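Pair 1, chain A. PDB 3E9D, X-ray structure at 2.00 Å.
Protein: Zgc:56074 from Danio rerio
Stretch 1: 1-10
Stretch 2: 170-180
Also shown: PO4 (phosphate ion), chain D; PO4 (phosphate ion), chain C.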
# COMPACT_ATOMS: atom_id res chain seq x y z
N MET A 1 1.08 -22.32 -3.14
CA MET A 1 0.17 -23.03 -2.19
C MET A 1 -0.81 -22.12 -1.43
O MET A 1 -1.88 -22.58 -1.06
CB MET A 1 0.94 -23.94 -1.25
CG MET A 1 2.06 -23.30 -0.48
SD MET A 1 2.87 -24.57 0.55
CE MET A 1 4.25 -25.02 -0.46
N LEU A 2 -0.44 -20.86 -1.19
CA LEU A 2 -1.40 -19.89 -0.67
C LEU A 2 -1.62 -18.74 -1.64
O LEU A 2 -0.66 -18.14 -2.13
CB LEU A 2 -0.99 -19.34 0.70
CG LEU A 2 -1.94 -18.28 1.30
CD1 LEU A 2 -3.30 -18.88 1.69
CD2 LEU A 2 -1.29 -17.59 2.50
N THR A 3 -2.88 -18.44 -1.92
CA THR A 3 -3.25 -17.29 -2.72
C THR A 3 -3.98 -16.31 -1.81
O THR A 3 -4.90 -16.71 -1.11
CB THR A 3 -4.19 -17.67 -3.88
OG1 THR A 3 -3.47 -18.49 -4.80
CG2 THR A 3 -4.71 -16.41 -4.63
N PHE A 4 -3.56 -15.05 -1.83
CA PHE A 4 -4.24 -14.02 -1.04
C PHE A 4 -4.24 -12.68 -1.76
O PHE A 4 -3.35 -12.40 -2.58
CB PHE A 4 -3.63 -13.91 0.38
CG PHE A 4 -2.24 -13.33 0.42
CD1 PHE A 4 -2.05 -11.95 0.56
CD2 PHE A 4 -1.12 -14.16 0.35
CE1 PHE A 4 -0.77 -11.40 0.59
CE2 PHE A 4 0.19 -13.62 0.41
CZ PHE A 4 0.36 -12.23 0.53
N ALA A 5 -5.27 -11.88 -1.49
CA ALA A 5 -5.40 -10.54 -2.03
C ALA A 5 -4.76 -9.55 -1.06
O ALA A 5 -4.80 -9.74 0.17
CB ALA A 5 -6.88 -10.18 -2.23
N LEU A 6 -4.16 -8.50 -1.62
CA LEU A 6 -3.63 -7.42 -0.82
C LEU A 6 -4.23 -6.10 -1.32
O LEU A 6 -3.97 -5.71 -2.46
CB LEU A 6 -2.10 -7.36 -0.92
CG LEU A 6 -1.48 -6.17 -0.19
CD1 LEU A 6 -1.62 -6.33 1.31
CD2 LEU A 6 0.01 -5.99 -0.56
N THR A 7 -5.00 -5.43 -0.47
CA THR A 7 -5.54 -4.11 -0.80
C THR A 7 -4.71 -3.07 -0.10
O THR A 7 -4.47 -3.17 1.10
CB THR A 7 -7.02 -3.98 -0.36
OG1 THR A 7 -7.80 -4.92 -1.11
CG2 THR A 7 -7.55 -2.55 -0.60
N ILE A 8 -4.27 -2.07 -0.85
CA ILE A 8 -3.34 -1.08 -0.35
C ILE A 8 -3.99 0.30 -0.42
O ILE A 8 -4.45 0.71 -1.50
CB ILE A 8 -2.06 -1.04 -1.21
CG1 ILE A 8 -1.36 -2.42 -1.22
CG2 ILE A 8 -1.10 0.09 -0.71
CD1 ILE A 8 -0.21 -2.53 -2.28
N VAL A 9 -4.02 1.01 0.70
CA VAL A 9 -4.69 2.31 0.77
C VAL A 9 -3.75 3.36 1.35
O VAL A 9 -3.13 3.13 2.38
CB VAL A 9 -5.99 2.22 1.63
CG1 VAL A 9 -6.78 3.56 1.62
CG2 VAL A 9 -6.88 1.05 1.18
N ARG A 10 -3.62 4.50 0.67
CA ARG A 10 -2.92 5.64 1.28
C ARG A 10 -3.82 6.34 2.33
O ARG A 10 -5.04 6.44 2.14
CB ARG A 10 -2.47 6.64 0.20
CG ARG A 10 -1.75 7.89 0.77
CD ARG A 10 -1.29 8.86 -0.33
NE ARG A 10 -0.70 10.04 0.27
CZ ARG A 10 -0.79 11.27 -0.23
NH1 ARG A 10 -1.46 11.50 -1.37
NH2 ARG A 10 -0.23 12.26 0.42
N GLY A 170 -11.03 -8.75 -8.78
CA GLY A 170 -9.87 -9.63 -8.66
C GLY A 170 -9.84 -10.45 -7.39
O GLY A 170 -8.94 -11.27 -7.19
N ALA A 171 -10.82 -10.25 -6.51
CA ALA A 171 -10.82 -10.94 -5.22
C ALA A 171 -12.10 -11.74 -4.99
O ALA A 171 -12.32 -12.26 -3.89
CB ALA A 171 -10.56 -9.96 -4.07
N GLN A 172 -12.91 -11.89 -6.03
CA GLN A 172 -14.22 -12.52 -5.91
C GLN A 172 -14.15 -13.92 -5.28
O GLN A 172 -14.95 -14.25 -4.42
CB GLN A 172 -14.96 -12.58 -7.26
CG GLN A 172 -15.29 -11.21 -7.87
CD GLN A 172 -14.22 -10.72 -8.86
OE1 GLN A 172 -13.08 -11.20 -8.84
NE2 GLN A 172 -14.59 -9.76 -9.70
N ASN A 173 -13.17 -14.73 -5.68
CA ASN A 173 -12.98 -16.03 -5.04
C ASN A 173 -11.63 -16.14 -4.33
O ASN A 173 -10.98 -17.18 -4.34
CB ASN A 173 -13.22 -17.15 -6.07
CG ASN A 173 -14.61 -17.06 -6.70
OD1 ASN A 173 -15.63 -17.29 -6.03
ND2 ASN A 173 -14.66 -16.67 -7.98
N VAL A 174 -11.22 -15.04 -3.69
CA VAL A 174 -9.99 -15.04 -2.91
C VAL A 174 -10.37 -14.66 -1.47
O VAL A 174 -10.40 -13.48 -1.13
CB VAL A 174 -8.93 -14.08 -3.53
CG1 VAL A 174 -7.62 -14.13 -2.75
CG2 VAL A 174 -8.69 -14.42 -5.01
N PRO A 175 -10.71 -15.66 -0.64
CA PRO A 175 -11.17 -15.36 0.72
C PRO A 175 -10.09 -14.79 1.65
O PRO A 175 -10.41 -14.02 2.55
CB PRO A 175 -11.65 -16.73 1.24
CG PRO A 175 -10.98 -17.76 0.37
CD PRO A 175 -10.80 -17.10 -0.97
N VAL A 176 -8.82 -15.15 1.42
CA VAL A 176 -7.74 -14.60 2.25
C VAL A 176 -7.34 -13.22 1.71
O VAL A 176 -6.97 -13.07 0.55
CB VAL A 176 -6.53 -15.58 2.35
CG1 VAL A 176 -5.44 -14.97 3.22
CG2 VAL A 176 -6.96 -16.92 2.94
N HIS A 177 -7.45 -12.20 2.54
CA HIS A 177 -7.40 -10.82 2.03
C HIS A 177 -6.86 -9.88 3.08
O HIS A 177 -7.50 -9.65 4.12
CB HIS A 177 -8.81 -10.37 1.62
CG HIS A 177 -8.83 -9.17 0.72
ND1 HIS A 177 -9.79 -8.99 -0.25
CD2 HIS A 177 -8.01 -8.09 0.64
CE1 HIS A 177 -9.56 -7.85 -0.90
NE2 HIS A 177 -8.48 -7.29 -0.38
N ALA A 178 -5.66 -9.34 2.81
CA ALA A 178 -5.00 -8.41 3.71
C ALA A 178 -5.26 -6.97 3.29
O ALA A 178 -5.32 -6.66 2.10
CB ALA A 178 -3.50 -8.68 3.75
N LEU A 179 -5.41 -6.09 4.29
CA LEU A 179 -5.48 -4.64 4.06
C LEU A 179 -4.19 -4.01 4.55
O LEU A 179 -3.70 -4.36 5.62
CB LEU A 179 -6.67 -4.03 4.82
CG LEU A 179 -6.84 -2.51 4.81
CD1 LEU A 179 -7.14 -2.04 3.37
CD2 LEU A 179 -8.00 -2.11 5.77
N MET A 180 -3.63 -3.10 3.76
CA MET A 180 -2.39 -2.43 4.12
C MET A 180 -2.70 -0.94 4.01
O MET A 180 -3.17 -0.49 2.97
CB MET A 180 -1.25 -2.85 3.17
CG MET A 180 0.05 -2.02 3.26
SD MET A 180 1.24 -2.47 1.93
CE MET A 180 1.96 -0.86 1.64
P PO4 D . -1.74 15.09 -1.80
O1 PO4 D . -0.43 14.75 -1.12
O2 PO4 D . -2.21 13.89 -2.61
O3 PO4 D . -2.81 15.49 -0.78
O4 PO4 D . -1.52 16.29 -2.72
P PO4 C . 2.14 10.94 3.10
O1 PO4 C . 2.38 10.46 4.50
O2 PO4 C . 1.42 9.92 2.25
O3 PO4 C . 1.30 12.19 3.10
O4 PO4 C . 3.46 11.30 2.45
O HOH W 1 -7.51 -16.92 -0.56

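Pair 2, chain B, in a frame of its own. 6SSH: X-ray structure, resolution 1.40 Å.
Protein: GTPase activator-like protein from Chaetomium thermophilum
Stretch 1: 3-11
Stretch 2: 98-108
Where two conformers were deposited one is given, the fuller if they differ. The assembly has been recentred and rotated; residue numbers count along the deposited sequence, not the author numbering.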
# COMPACT_ATOMS: atom_id res chain seq x y z
N HIS B 3 -3.23 -5.13 12.13
CA HIS B 3 -3.71 -5.00 10.78
C HIS B 3 -2.56 -5.19 9.82
O HIS B 3 -1.41 -5.00 10.15
CB HIS B 3 -4.32 -3.59 10.56
CG HIS B 3 -5.43 -3.24 11.48
ND1 HIS B 3 -6.72 -3.62 11.24
CD2 HIS B 3 -5.41 -2.64 12.69
CE1 HIS B 3 -7.48 -3.21 12.25
NE2 HIS B 3 -6.71 -2.60 13.13
N LYS B 4 -2.93 -5.55 8.61
CA LYS B 4 -2.01 -5.73 7.50
C LYS B 4 -2.55 -5.01 6.27
O LYS B 4 -3.74 -5.19 5.88
CB LYS B 4 -1.70 -7.23 7.25
CG LYS B 4 -2.91 -8.13 6.94
CD LYS B 4 -2.50 -9.62 6.98
CE LYS B 4 -3.68 -10.56 6.81
NZ LYS B 4 -4.18 -10.55 5.42
N VAL B 5 -1.71 -4.19 5.67
CA VAL B 5 -2.12 -3.33 4.60
C VAL B 5 -1.09 -3.36 3.48
O VAL B 5 0.09 -3.12 3.72
CB VAL B 5 -2.33 -1.90 5.13
CG1 VAL B 5 -2.67 -0.95 4.00
CG2 VAL B 5 -3.42 -1.81 6.21
N GLY B 6 -1.51 -3.60 2.25
CA GLY B 6 -0.58 -3.60 1.15
C GLY B 6 -0.17 -2.23 0.70
O GLY B 6 -0.93 -1.23 0.94
N VAL B 7 0.98 -2.08 0.09
CA VAL B 7 1.41 -0.84 -0.52
C VAL B 7 2.04 -1.21 -1.83
O VAL B 7 3.04 -1.97 -1.87
CB VAL B 7 2.44 -0.05 0.31
CG1 VAL B 7 2.75 1.26 -0.38
CG2 VAL B 7 1.94 0.17 1.74
N ILE B 8 1.47 -0.71 -2.91
CA ILE B 8 1.83 -1.13 -4.27
C ILE B 8 2.19 0.05 -5.15
O ILE B 8 1.33 0.93 -5.36
CB ILE B 8 0.66 -1.86 -4.95
CG1 ILE B 8 0.15 -3.03 -4.08
CG2 ILE B 8 1.09 -2.36 -6.33
CD1 ILE B 8 -1.24 -3.54 -4.49
N TYR B 9 3.40 0.13 -5.66
CA TYR B 9 3.84 1.18 -6.58
C TYR B 9 3.60 0.78 -8.01
O TYR B 9 4.04 -0.31 -8.44
CB TYR B 9 5.35 1.45 -6.40
CG TYR B 9 5.84 2.56 -7.30
CD1 TYR B 9 5.61 3.89 -6.98
CD2 TYR B 9 6.48 2.31 -8.49
CE1 TYR B 9 6.01 4.91 -7.81
CE2 TYR B 9 6.89 3.33 -9.34
CZ TYR B 9 6.66 4.65 -9.01
OH TYR B 9 7.07 5.62 -9.87
N ILE B 10 2.91 1.64 -8.75
CA ILE B 10 2.67 1.46 -10.19
C ILE B 10 3.52 2.45 -10.98
O ILE B 10 3.38 3.66 -10.78
CB ILE B 10 1.20 1.61 -10.56
CG1 ILE B 10 0.31 0.76 -9.66
CG2 ILE B 10 1.05 1.29 -12.03
CD1 ILE B 10 -1.17 0.85 -10.00
N LYS B 11 4.40 1.94 -11.83
CA LYS B 11 5.32 2.75 -12.61
C LYS B 11 4.63 3.28 -13.86
O LYS B 11 3.68 2.69 -14.35
CB LYS B 11 6.57 1.91 -12.96
CG LYS B 11 7.76 2.65 -13.55
CD LYS B 11 8.99 1.69 -13.71
CE LYS B 11 8.62 0.30 -14.20
NZ LYS B 11 9.75 -0.37 -14.93
N HIS B 98 0.46 -11.84 -0.45
CA HIS B 98 0.22 -10.84 0.59
C HIS B 98 -0.89 -9.89 0.18
O HIS B 98 -1.92 -9.84 0.84
CB HIS B 98 1.49 -10.07 0.92
CG HIS B 98 2.60 -10.94 1.35
ND1 HIS B 98 2.54 -11.63 2.54
CD2 HIS B 98 3.80 -11.17 0.81
CE1 HIS B 98 3.68 -12.32 2.66
NE2 HIS B 98 4.44 -12.07 1.62
N ILE B 99 -0.71 -9.18 -0.93
CA ILE B 99 -1.70 -8.15 -1.27
C ILE B 99 -3.02 -8.77 -1.68
O ILE B 99 -4.07 -8.15 -1.38
CB ILE B 99 -1.14 -7.13 -2.28
CG1 ILE B 99 -0.88 -7.84 -3.59
CG2 ILE B 99 0.10 -6.39 -1.67
CD1 ILE B 99 -1.78 -7.42 -4.64
N GLY B 100 -3.06 -9.95 -2.22
CA GLY B 100 -4.32 -10.59 -2.59
C GLY B 100 -5.11 -11.06 -1.41
O GLY B 100 -6.32 -11.30 -1.53
N ASN B 101 -4.48 -11.14 -0.24
CA ASN B 101 -5.14 -11.55 1.00
C ASN B 101 -5.33 -10.39 1.97
O ASN B 101 -5.71 -10.63 3.10
CB ASN B 101 -4.39 -12.73 1.63
CG ASN B 101 -4.71 -13.99 0.90
OD1 ASN B 101 -5.84 -14.49 0.89
ND2 ASN B 101 -3.70 -14.50 0.19
N ASP B 102 -5.01 -9.17 1.51
CA ASP B 102 -5.19 -7.96 2.33
C ASP B 102 -6.46 -7.29 1.91
O ASP B 102 -6.68 -6.96 0.74
CB ASP B 102 -4.03 -7.05 2.11
CG ASP B 102 -2.71 -7.56 2.71
OD1 ASP B 102 -2.76 -8.42 3.59
OD2 ASP B 102 -1.66 -7.02 2.29
N PHE B 103 -7.32 -7.01 2.88
CA PHE B 103 -8.59 -6.35 2.59
C PHE B 103 -8.32 -4.96 2.01
O PHE B 103 -9.08 -4.48 1.17
CB PHE B 103 -9.45 -6.26 3.86
CG PHE B 103 -9.95 -7.60 4.39
CD1 PHE B 103 -10.31 -8.63 3.54
CD2 PHE B 103 -10.09 -7.78 5.77
CE1 PHE B 103 -10.80 -9.87 4.07
CE2 PHE B 103 -10.61 -8.96 6.31
CZ PHE B 103 -10.93 -10.02 5.46
N VAL B 104 -7.33 -4.26 2.54
CA VAL B 104 -7.00 -2.88 2.21
C VAL B 104 -5.62 -2.82 1.59
O VAL B 104 -4.68 -3.39 2.14
CB VAL B 104 -7.02 -2.02 3.49
CG1 VAL B 104 -6.73 -0.59 3.15
CG2 VAL B 104 -8.38 -2.17 4.20
N ASN B 105 -5.50 -2.09 0.46
CA ASN B 105 -4.25 -1.84 -0.22
C ASN B 105 -4.12 -0.39 -0.59
O ASN B 105 -5.09 0.19 -1.10
CB ASN B 105 -4.11 -2.73 -1.50
CG ASN B 105 -3.85 -4.17 -1.17
OD1 ASN B 105 -2.75 -4.52 -0.79
ND2 ASN B 105 -4.82 -4.98 -1.28
N ILE B 106 -2.98 0.16 -0.35
CA ILE B 106 -2.57 1.50 -0.76
C ILE B 106 -1.91 1.39 -2.10
O ILE B 106 -0.98 0.52 -2.26
CB ILE B 106 -1.64 2.12 0.27
CG1 ILE B 106 -2.36 2.25 1.61
CG2 ILE B 106 -1.07 3.46 -0.22
CD1 ILE B 106 -1.43 2.46 2.78
N VAL B 107 -2.28 2.19 -3.09
CA VAL B 107 -1.72 2.15 -4.42
C VAL B 107 -1.09 3.48 -4.75
O VAL B 107 -1.79 4.53 -4.67
CB VAL B 107 -2.83 1.86 -5.45
CG1 VAL B 107 -2.29 1.87 -6.88
CG2 VAL B 107 -3.46 0.51 -5.18
N TRP B 108 0.19 3.55 -5.03
CA TRP B 108 0.86 4.76 -5.49
C TRP B 108 0.84 4.71 -7.00
O TRP B 108 1.60 3.97 -7.63
CB TRP B 108 2.26 4.86 -4.91
CG TRP B 108 2.88 6.20 -5.25
CD1 TRP B 108 3.27 6.65 -6.46
CD2 TRP B 108 3.10 7.30 -4.32
NE1 TRP B 108 3.75 7.96 -6.37
CE2 TRP B 108 3.67 8.35 -5.05
CE3 TRP B 108 2.92 7.45 -2.96
CZ2 TRP B 108 4.03 9.58 -4.45
CZ3 TRP B 108 3.27 8.65 -2.35
CH2 TRP B 108 3.81 9.70 -3.11
O HOH W 2 -2.03 -11.31 3.63
O HOH W 3 -6.20 -5.21 5.17
O HOH W 4 -6.11 -8.17 5.61

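Two neighbouring parallel strands, the second entered through a tight turn, make up the backbone arrangement common to pair 1 and pair 2; 14 central residues superpose with an RMSD of 0.7 Å. The strands run at 23° in pair 1 and 21° in pair 2, and a type I turn, A171(A) to V174(A) or I99(B) to D102(B), precedes the second strand. The hydrogen-bond ladder is the same. In pair 1, A5(A) N donates to V176(A) O (2.9 Å) and A5(A) O accepts from A178(A) N (2.8 Å); in pair 2, G6(B) N donates to V104(B) O (3.2 Å) and G6(B) O accepts from I106(B) N (2.8 Å). The alternation then continues through T7(A) and I8(B), each bonding through both N and O. Even a water recurs where the strands begin to pair: it links T3(A) O (2.7 Å) to V176(A) N (3.0 Å), and its counterpart links K4(B) O (2.6 Å) to V104(B) N (3.0 Å).

A fixed backbone leaves a fixed space, which side chains may fill in different ways. The clearest case is A5(A) = G6(B), opposite H177(A) = N105(B). In pair 1 the methyl lies over the imidazole face, A5(A) CB sitting 3.6 Å from the centroid of the H177(A) ring, while T7(A) OG1 meets H177(A) NE2 at the ring edge in a 2.6 Å hydrogen bond. In pair 2 the amide of N105(B) turns into the place a methyl would need: N105(B) OD1 lies 3.1 Å from G6(B) CA, and an ideal CB on the glycine would clash with it and with I99(B) CG2. N105(B) ND2 also bonds back to I99(B) O (3.3 Å), tying strand to turn. The match of T7(A) is I8(B), whose contact is apolar, with I8(B) CD1 reaching I99(B) CD1 at 3.9 Å.

At V174(A) = D102(B) the side-chain centres differ by just 0.8 Å, yet the chemistry changes. V174(A) CG1 packs 4.1 Å from A5(A) CB, whereas D102(B) OD1 forms a salt bridge with K4(B) NZ (3.1 Å); the CA-to-CB bond of K4(B), at the position of T3(A), points sideways, but chi2 and chi3 are both t, so the extended chain carries NZ to the carboxylate.

On the other face, small and large exchange places. L6(A) CD1 covers the little A178(A) CB at 3.9 Å; at the matching positions the shorter V7(B) CG2 meets the longer I106(B) CD1 at 4.2 Å. Farther along, I8(A) CG2 touches M180(A) CE (4.0 Å), and pair 2 substitutes two aromatic rings, slid apart, with Y9(B) CE1 3.5 Å from W108(B) CD1.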